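Local coordinates for protein deoxyhypusine hydroxylase (Homo sapiens, PDB 4D50) that hydroxylates a deoxyhypusine residue on the translation factor eIF5A with a peroxide-forming diiron centre, completing the formation of hypusine, at residues 118-121 with 122-125; 74-77 with 78-82; 224-227 with 228-232; 252-256 with 257-261. All blocks are in the same frame, centred on the assembly; numbering follows the deposited sequence.

Contact 1 (118-121 with 122-125)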
loop_
_atom_site.group_PDB
_atom_site.type_symbol
_atom_site.label_atom_id
_atom_site.label_comp_id
_atom_site.label_asym_id
_atom_site.label_seq_id
_atom_site.Cartn_x
_atom_site.Cartn_y
_atom_site.Cartn_z
ATOM N N ASP A 118 7.879 18.564 -0.732
ATOM C CA ASP A 118 7.502 18.408 -2.146
ATOM C C ASP A 118 6.220 19.129 -2.422
ATOM O O ASP A 118 5.346 19.164 -1.553
ATOM C CB ASP A 118 7.277 16.933 -2.483
ATOM C CG ASP A 118 7.261 16.681 -3.959
ATOM O OD1 ASP A 118 8.357 16.553 -4.551
ATOM O OD2 ASP A 118 6.166 16.617 -4.543
ATOM N N PRO A 119 6.090 19.735 -3.605
ATOM C CA PRO A 119 4.825 20.428 -3.938
ATOM C C PRO A 119 3.541 19.567 -3.970
ATOM O O PRO A 119 2.450 20.120 -3.772
ATOM C CB PRO A 119 5.096 21.027 -5.317
ATOM C CG PRO A 119 6.463 20.615 -5.755
ATOM C CD PRO A 119 7.151 19.938 -4.616
ATOM N N VAL A 120 3.677 18.248 -4.184
ATOM C CA VAL A 120 2.581 17.274 -4.314
ATOM C C VAL A 120 2.344 16.793 -2.884
ATOM O O VAL A 120 3.211 16.185 -2.243
ATOM C CB VAL A 120 2.968 16.093 -5.206
ATOM C CG1 VAL A 120 1.916 15.001 -5.172
ATOM C CG2 VAL A 120 3.196 16.573 -6.665
ATOM N N ILE A 121 1.182 17.106 -2.400
ATOM C CA ILE A 121 0.852 16.985 -0.973
ATOM C C ILE A 121 0.933 15.521 -0.468
ATOM O O ILE A 121 1.483 15.281 0.631
ATOM C CB ILE A 121 -0.505 17.575 -0.685
ATOM C CG1 ILE A 121 -0.767 17.607 0.807
ATOM C CG2 ILE A 121 -1.650 16.809 -1.403
ATOM C CD1 ILE A 121 0.197 18.461 1.589
ATOM N N GLU A 122 0.451 14.585 -1.273
ATOM C CA GLU A 122 0.589 13.134 -0.940
ATOM C C GLU A 122 2.068 12.783 -0.690
ATOM O O GLU A 122 2.451 11.949 0.187
ATOM C CB GLU A 122 0.154 12.256 -2.108
ATOM C CG GLU A 122 -1.331 12.276 -2.369
ATOM C CD GLU A 122 -1.825 13.436 -3.199
ATOM O OE1 GLU A 122 -1.031 14.270 -3.701
ATOM O OE2 GLU A 122 -3.063 13.468 -3.393
ATOM N N VAL A 123 2.929 13.371 -1.492
ATOM C CA VAL A 123 4.398 13.034 -1.400
ATOM C C VAL A 123 5.024 13.655 -0.133
ATOM O O VAL A 123 5.727 13.035 0.540
ATOM C CB VAL A 123 5.172 13.514 -2.656
ATOM C CG1 VAL A 123 6.681 13.304 -2.542
ATOM C CG2 VAL A 123 4.637 12.806 -3.897
ATOM N N ALA A 124 4.827 14.957 0.039
ATOM C CA ALA A 124 5.173 15.681 1.243
ATOM C C ALA A 124 4.722 14.973 2.497
ATOM O O ALA A 124 5.544 14.690 3.363
ATOM C CB ALA A 124 4.586 17.050 1.226
ATOM N N GLU A 125 3.423 14.634 2.572
ATOM C CA GLU A 125 2.911 13.897 3.717
ATOM C C GLU A 125 3.532 12.524 3.930
ATOM O O GLU A 125 3.851 12.185 5.077
ATOM C CB GLU A 125 1.383 13.778 3.678
ATOM C CG GLU A 125 0.716 15.117 3.860
ATOM C CD GLU A 125 -0.813 15.045 3.996
ATOM O OE1 GLU A 125 -1.397 14.091 3.470
ATOM O OE2 GLU A 125 -1.428 15.983 4.519
#

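Contact 2 (74-77 with 78-82). With GAI (guanidine), chain I.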
loop_
_atom_site.group_PDB
_atom_site.type_symbol
_atom_site.label_atom_id
_atom_site.label_comp_id
_atom_site.label_asym_id
_atom_site.label_seq_id
_atom_site.Cartn_x
_atom_site.Cartn_y
_atom_site.Cartn_z
ATOM N N ARG A 74 19.113 -2.775 -1.370
ATOM C CA ARG A 74 19.474 -2.772 -2.813
ATOM C C ARG A 74 18.463 -2.022 -3.696
ATOM O O ARG A 74 18.782 -1.640 -4.783
ATOM C CB ARG A 74 19.727 -4.161 -3.378
ATOM C CG ARG A 74 21.013 -4.809 -2.831
ATOM C CD ARG A 74 21.627 -5.875 -3.757
ATOM N NE ARG A 74 22.704 -5.291 -4.539
ATOM C CZ ARG A 74 23.919 -5.053 -4.056
ATOM N NH1 ARG A 74 24.212 -5.395 -2.794
ATOM N NH2 ARG A 74 24.843 -4.460 -4.825
ATOM N N ALA A 75 17.228 -1.850 -3.197
ATOM C CA ALA A 75 16.171 -1.198 -3.935
ATOM C C ALA A 75 16.256 0.286 -3.823
ATOM O O ALA A 75 15.453 1.009 -4.474
ATOM C CB ALA A 75 14.793 -1.682 -3.462
ATOM N N ILE A 76 17.141 0.789 -2.938
ATOM C CA ILE A 76 17.058 2.188 -2.596
ATOM C C ILE A 76 17.264 3.150 -3.746
ATOM O O ILE A 76 16.543 4.122 -3.897
ATOM C CB ILE A 76 18.017 2.501 -1.388
ATOM C CG1 ILE A 76 17.347 2.068 -0.084
ATOM C CG2 ILE A 76 18.368 3.986 -1.315
ATOM C CD1 ILE A 76 18.279 2.035 1.119
ATOM N N PRO A 77 18.318 2.907 -4.600
ATOM C CA PRO A 77 18.520 3.778 -5.746
ATOM C C PRO A 77 17.319 3.907 -6.697
ATOM O O PRO A 77 17.011 4.975 -7.133
ATOM C CB PRO A 77 19.743 3.170 -6.455
ATOM C CG PRO A 77 20.447 2.466 -5.367
ATOM C CD PRO A 77 19.371 1.893 -4.468
ATOM N N MET A 78 16.648 2.823 -6.982
ATOM C CA MET A 78 15.514 2.822 -7.918
ATOM C C MET A 78 14.401 3.593 -7.260
ATOM O O MET A 78 13.750 4.382 -7.911
ATOM C CB MET A 78 15.044 1.398 -8.223
ATOM C CG MET A 78 13.908 1.341 -9.223
ATOM S SD MET A 78 14.150 2.019 -10.890
ATOM C CE MET A 78 15.763 1.568 -11.401
ATOM N N LEU A 79 14.212 3.384 -5.974
ATOM C CA LEU A 79 13.060 4.057 -5.261
ATOM C C LEU A 79 13.309 5.581 -5.162
ATOM O O LEU A 79 12.397 6.394 -5.260
ATOM C CB LEU A 79 12.826 3.492 -3.886
ATOM C CG LEU A 79 12.240 2.078 -3.893
ATOM C CD1 LEU A 79 12.325 1.380 -2.559
ATOM C CD2 LEU A 79 10.783 2.165 -4.340
ATOM N N VAL A 80 14.576 5.958 -5.024
ATOM C CA VAL A 80 14.927 7.375 -5.066
ATOM C C VAL A 80 14.568 7.973 -6.432
ATOM O O VAL A 80 14.016 9.101 -6.533
ATOM C CB VAL A 80 16.412 7.574 -4.602
ATOM C CG1 VAL A 80 16.842 9.009 -4.830
ATOM C CG2 VAL A 80 16.560 7.257 -3.123
ATOM N N ASP A 81 14.975 7.300 -7.498
ATOM C CA ASP A 81 14.741 7.736 -8.865
ATOM C C ASP A 81 13.236 7.899 -9.065
ATOM O O ASP A 81 12.823 8.901 -9.593
ATOM C CB ASP A 81 15.234 6.737 -9.930
ATOM C CG ASP A 81 16.748 6.674 -10.075
ATOM O OD1 ASP A 81 17.431 7.543 -9.527
ATOM O OD2 ASP A 81 17.250 5.752 -10.773
ATOM N N VAL A 82 12.420 6.966 -8.587
ATOM C CA VAL A 82 10.942 7.140 -8.683
ATOM C C VAL A 82 10.407 8.313 -7.862
ATOM O O VAL A 82 9.596 9.072 -8.310
ATOM C CB VAL A 82 10.225 5.834 -8.331
ATOM C CG1 VAL A 82 8.722 6.075 -8.283
ATOM C CG2 VAL A 82 10.609 4.756 -9.313
HETATM C C GAI I . 19.780 -8.231 -2.642
HETATM N N1 GAI I . 20.655 -7.498 -2.148
HETATM N N2 GAI I . 19.088 -7.786 -3.687
HETATM N N3 GAI I . 19.521 -9.417 -2.085
HETATM O O HOH W 1 17.937 -0.094 -6.839
#

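Contact 3 (224-227 with 228-232)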
loop_
_atom_site.group_PDB
_atom_site.type_symbol
_atom_site.label_atom_id
_atom_site.label_comp_id
_atom_site.label_asym_id
_atom_site.label_seq_id
_atom_site.Cartn_x
_atom_site.Cartn_y
_atom_site.Cartn_z
ATOM N N GLU A 224 -16.368 -7.259 7.745
ATOM C CA GLU A 224 -17.466 -6.985 6.837
ATOM C C GLU A 224 -18.322 -5.742 7.215
ATOM O O GLU A 224 -19.063 -5.221 6.380
ATOM C CB GLU A 224 -18.351 -8.265 6.798
ATOM C CG GLU A 224 -19.119 -8.532 5.524
ATOM C CD GLU A 224 -19.836 -9.888 5.552
ATOM O OE1 GLU A 224 -19.275 -10.879 6.106
ATOM O OE2 GLU A 224 -20.968 -9.966 4.997
ATOM N N ALA A 225 -18.241 -5.289 8.473
ATOM C CA ALA A 225 -19.019 -4.118 8.957
ATOM C C ALA A 225 -18.629 -2.866 8.178
ATOM O O ALA A 225 -19.424 -1.939 8.123
ATOM C CB ALA A 225 -18.836 -3.864 10.451
ATOM N N ALA A 226 -17.429 -2.881 7.586
ATOM C CA ALA A 226 -16.889 -1.722 6.829
ATOM C C ALA A 226 -17.274 -1.699 5.367
ATOM O O ALA A 226 -17.080 -0.670 4.741
ATOM C CB ALA A 226 -15.374 -1.690 6.889
ATOM N N VAL A 227 -17.893 -2.779 4.871
ATOM C CA VAL A 227 -18.208 -2.913 3.434
ATOM C C VAL A 227 -19.048 -1.747 2.882
ATOM O O VAL A 227 -18.697 -1.214 1.870
ATOM C CB VAL A 227 -18.779 -4.295 3.091
ATOM C CG1 VAL A 227 -19.420 -4.335 1.695
ATOM C CG2 VAL A 227 -17.720 -5.351 3.224
ATOM N N PRO A 228 -20.194 -1.404 3.532
ATOM C CA PRO A 228 -21.022 -0.349 3.056
ATOM C C PRO A 228 -20.265 0.920 2.875
ATOM O O PRO A 228 -20.446 1.569 1.879
ATOM C CB PRO A 228 -22.119 -0.221 4.138
ATOM C CG PRO A 228 -22.174 -1.552 4.779
ATOM C CD PRO A 228 -20.809 -2.145 4.650
ATOM N N GLN A 229 -19.423 1.305 3.846
ATOM C CA GLN A 229 -18.664 2.524 3.742
ATOM C C GLN A 229 -17.597 2.444 2.685
ATOM O O GLN A 229 -17.353 3.427 1.997
ATOM C CB GLN A 229 -18.126 2.880 5.124
ATOM C CG GLN A 229 -19.265 3.431 6.023
ATOM C CD GLN A 229 -19.493 4.909 5.756
ATOM O OE1 GLN A 229 -18.559 5.711 5.824
ATOM N NE2 GLN A 229 -20.736 5.276 5.461
ATOM N N LEU A 230 -16.958 1.290 2.547
ATOM C CA LEU A 230 -15.942 1.087 1.470
ATOM C C LEU A 230 -16.551 1.155 0.095
ATOM O O LEU A 230 -16.034 1.841 -0.794
ATOM C CB LEU A 230 -15.283 -0.238 1.621
ATOM C CG LEU A 230 -14.252 -0.365 2.788
ATOM C CD1 LEU A 230 -13.883 -1.821 2.999
ATOM C CD2 LEU A 230 -13.025 0.456 2.519
ATOM N N ALA A 231 -17.703 0.542 -0.028
ATOM C CA ALA A 231 -18.477 0.620 -1.304
ATOM C C ALA A 231 -19.002 2.017 -1.628
ATOM O O ALA A 231 -18.924 2.482 -2.781
ATOM C CB ALA A 231 -19.586 -0.366 -1.307
ATOM N N ALA A 232 -19.488 2.731 -0.623
ATOM C CA ALA A 232 -19.897 4.163 -0.782
ATOM C C ALA A 232 -18.740 5.056 -1.205
ATOM O O ALA A 232 -18.888 5.951 -1.992
ATOM C CB ALA A 232 -20.455 4.674 0.501
#

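Contact 4 (252-256 with 257-261)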
loop_
_atom_site.group_PDB
_atom_site.type_symbol
_atom_site.label_atom_id
_atom_site.label_comp_id
_atom_site.label_asym_id
_atom_site.label_seq_id
_atom_site.Cartn_x
_atom_site.Cartn_y
_atom_site.Cartn_z
ATOM N N GLY A 252 -12.067 -5.996 -2.732
ATOM C CA GLY A 252 -11.413 -7.169 -3.305
ATOM C C GLY A 252 -10.883 -8.186 -2.323
ATOM O O GLY A 252 -11.100 -9.413 -2.489
ATOM N N ALA A 253 -10.192 -7.717 -1.279
ATOM C CA ALA A 253 -9.709 -8.579 -0.263
ATOM C C ALA A 253 -10.836 -9.256 0.521
ATOM O O ALA A 253 -10.698 -10.432 0.837
ATOM C CB ALA A 253 -8.875 -7.769 0.667
ATOM N N ILE A 254 -11.905 -8.516 0.833
ATOM C CA ILE A 254 -12.996 -9.041 1.657
ATOM C C ILE A 254 -13.714 -10.071 0.813
ATOM O O ILE A 254 -13.968 -11.168 1.266
ATOM C CB ILE A 254 -13.881 -7.907 2.185
ATOM C CG1 ILE A 254 -13.022 -7.026 3.106
ATOM C CG2 ILE A 254 -15.113 -8.411 2.936
ATOM C CD1 ILE A 254 -13.578 -5.656 3.409
ATOM N N ALA A 255 -14.016 -9.714 -0.426
ATOM C CA ALA A 255 -14.481 -10.678 -1.463
ATOM C C ALA A 255 -15.853 -11.341 -1.136
ATOM O O ALA A 255 -16.116 -12.456 -1.594
ATOM C CB ALA A 255 -13.414 -11.706 -1.723
ATOM N N ARG A 256 -16.706 -10.643 -0.361
ATOM C CA ARG A 256 -18.039 -11.141 -0.067
ATOM C C ARG A 256 -18.865 -10.777 -1.303
ATOM O O ARG A 256 -18.517 -9.840 -2.029
ATOM C CB ARG A 256 -18.629 -10.492 1.201
ATOM C CG ARG A 256 -17.900 -10.884 2.489
ATOM C CD ARG A 256 -18.153 -12.339 2.831
ATOM N NE ARG A 256 -18.345 -12.651 4.235
ATOM C CZ ARG A 256 -17.638 -13.495 4.998
ATOM N NH1 ARG A 256 -16.531 -14.107 4.574
ATOM N NH2 ARG A 256 -18.061 -13.719 6.242
ATOM N N PRO A 257 -19.963 -11.516 -1.569
ATOM C CA PRO A 257 -20.823 -11.209 -2.727
ATOM C C PRO A 257 -21.190 -9.704 -2.881
ATOM O O PRO A 257 -21.224 -9.143 -3.996
ATOM C CB PRO A 257 -22.057 -12.076 -2.434
ATOM C CG PRO A 257 -21.436 -13.316 -1.850
ATOM C CD PRO A 257 -20.368 -12.781 -0.919
ATOM N N ALA A 258 -21.381 -8.998 -1.799
ATOM C CA ALA A 258 -21.748 -7.601 -1.948
ATOM C C ALA A 258 -20.507 -6.744 -2.371
ATOM O O ALA A 258 -20.656 -5.686 -2.919
ATOM C CB ALA A 258 -22.323 -7.031 -0.694
ATOM N N CYS A 259 -19.313 -7.197 -2.043
ATOM C CA CYS A 259 -18.108 -6.468 -2.447
ATOM C C CYS A 259 -17.938 -6.634 -3.920
ATOM O O CYS A 259 -17.659 -5.660 -4.678
ATOM C CB CYS A 259 -16.863 -7.043 -1.813
ATOM S SG CYS A 259 -16.856 -7.001 -0.008
ATOM N N LEU A 260 -18.062 -7.903 -4.303
ATOM C CA LEU A 260 -18.014 -8.306 -5.710
ATOM C C LEU A 260 -19.005 -7.567 -6.593
ATOM O O LEU A 260 -18.651 -7.154 -7.685
ATOM C CB LEU A 260 -18.150 -9.865 -5.848
ATOM C CG LEU A 260 -17.070 -10.695 -5.118
ATOM C CD1 LEU A 260 -17.316 -12.234 -5.024
ATOM C CD2 LEU A 260 -15.670 -10.463 -5.647
ATOM N N ALA A 261 -20.249 -7.327 -6.144
ATOM C CA ALA A 261 -21.196 -6.515 -6.915
ATOM C C ALA A 261 -20.745 -5.071 -7.060
ATOM O O ALA A 261 -20.887 -4.483 -8.130
ATOM C CB ALA A 261 -22.598 -6.578 -6.304
#

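Contact 1 (118-121 with 122-125)
Glu122 folds back over Val120 and Ile121 at a capped helix start: an Asx turn at Asp118, Val120 as N-cap, then the first turn of helix 121-140 in this HEAT-repeat protein. The Glu122 chain bends at its second torsion (chi2 83°), which carries OE1 to 3.4 Å from Val120 CG1, with Ile121 CG2 also close. These are van der Waals touches. The same side chain rests on Pro90 and Ala208 and comes within about 4 Å of the side chain of His94, an iron ligand. Val123, buried, divides its two methyls between partners. CG1 of Val123 lies 3.7 Å from CB of Asp118, while its CG2 packs against Val120 CG1 at the same separation. The carboxylate beside it is tied down twice: Asp118 OD2 accepts the N-H of Val120 at 3.0 Å, on the anti side and 30° out of plane, and OD1 forms a salt bridge with Arg93 of helix 90-103. Ala124 donates its N-H to Val120 O at 3.1 Å, and Val123 N adds a weak bond to the same oxygen. The Ala124 methyl, meanwhile, meets the carbonyl oxygen of Asp118. Glu125 sends an extended chain obliquely past the Ile121 side chain, and its OE1 is hydrogen-bonded to Ser207 OG. In the backbone, Glu125 N closes the turn on Ile121 O, 2.8 Å away and nearly straight at 172°.

Contact 2 (74-77 with 78-82)
Three i to i+4 hydrogen bonds join 74-77 to 78-82 as a 3-10 turn gives way to the helix: Leu79 N to Ala75 O, Val80 N to Ile76 O, and Asp81 N to Pro77 O. The middle one is the shortest, with Val80 N 2.9 Å from Ile76 O. A water bridges the step before them. It donates to Arg74 O at 2.7 Å and accepts from Met78 N at 3.2 Å, thus linking a carbonyl of the 3-10 segment to an amide of the first helical turn. Among the side chains, Leu79 folds back on Ala75, its CG close to Ala75 O and its CD1 4.0 Å from the Ala75 methyl. With CG beside its own backbone N (chi1 -71°), Leu79 lies against Leu67 and Ala64 of helix 57-70 and Leu100 of helix 90-103. On the neighbouring flank, CG2 of Val80 meets Ile76 CG2, one turn back, at 4.2 Å, the two branches slanting past each other, and also approaches Ile76 O. Arg74 lines a guanidine pocket together with Gly41, Pro42, Ile45 and Asp72, although the modelled spacing to the ligand is too short for its details to be trusted. Altogether, helix 76-84 lies within the HEAT-like repeat 59-85, and buried Leu79 packs between helices 57-70 and 90-103, the helix-on-helix packing of a HEAT-like fold.

Contact 3 (224-227 with 228-232)
Ala231 N reaches Val227 O at 2.8 Å, the shortest hydrogen bond between 224-227 and 228-232 and close to straight (168°). It belongs to the first turn of helix 227-235, entered from a 3-10 turn within the fourth HEAT-like repeat. One residue earlier, Leu230 N bonds Ala226 O at 2.9 Å, while inside the turn itself Val227 N is taken up by Glu224 O. The 3-10 turn thus runs directly into the helix. Pro228, which has no N-H to give, sets its CD near the carbonyl oxygens of the 3-10 turn: CD lies 3.7 Å from Ala225 O and a little farther from Glu224 O. Leu230 turns back toward this turn. With chi1 at -74°, which swings CG away from its own carbonyl carbon, it sets CG against Ala226 O and brings CD1 to 4.2 Å from the Ala226 methyl. Both residues also touch Leu218 of helix 208-221, and Leu230 goes on to Cys247, Ala250 and Leu251, so that it packs between helices 208-221 and 241-254. The methyl of Ala231 rests near Val227 O. At the step into the helix the Val227 side chain stands roughly at right angles to the proline, and the peptide link itself holds Val227 CB 3.3 Å from Pro228 CD.

Contact 4 (252-256 with 257-261)
Arg256 O is gripped by two backbone donors, Cys259 N and Leu260 N, at the corner where one helix of a HEAT-like repeat ends and the next begins. The Leu260 N to Arg256 O bond, 3.0 Å and nearly straight at 173°, is the regular i to i+4 link of helix 257-265. Cys259 N is closer to Arg256 O, at 2.8 Å, but comes in above the carbonyl plane, 49° out of it. Arg256 is the N-cap, and just before it Ala255 turns the chain with positive phi (64°) as helix 241-254 stops. The cap residue's own N-H points to sulfur: Cys259 SG accepts it weakly, at 3.7 Å from Arg256 N. That thiol is placed by a first torsion that sets SG beside the backbone N of Cys259, and its sulfur also packs on the apolar Ile254 CG2 at 3.7 Å. Leu260 leans back across the corner and brings CD1 to 3.6 Å from Ala255 O, with CG near Arg256 O. Pro257 occupies the first helical position, where the loss of an N-H costs no intrahelical bond. The arginine side chain, bent at its second and third torsions, leads away from the turn, and its NE is satisfied by a salt bridge to Glu224 on the preceding repeat. The chemistry thus separates into two parts: two backbone donors hold the cap carbonyl while sulfur offers the cap N-H only a weak acceptor, and the arginine's charge is directed away from the cap, toward the neighbouring repeat.

All four contacts are helix starts, opened in two ways. Contacts 2 and 3 enter through a 3-10 turn with a proline close behind and a buried leucine turned inward, whereas contacts 1 and 4 begin from an N-cap whose carbonyl takes two donors, one of them weak in contact 1. Contact 1 lies nearest the diiron site and mixes buried valine with charged groups; contact 4 is the more exposed. Contacts 3 and 4, centres about 10 Å apart, belong to successive repeats and touch directly, through Val227 on Cys259 and Leu230 on Ile254. Contacts 1 and 2 share the N-terminal HEAT range, and contact 2 lies across the chain's centre from contacts 3 and 4.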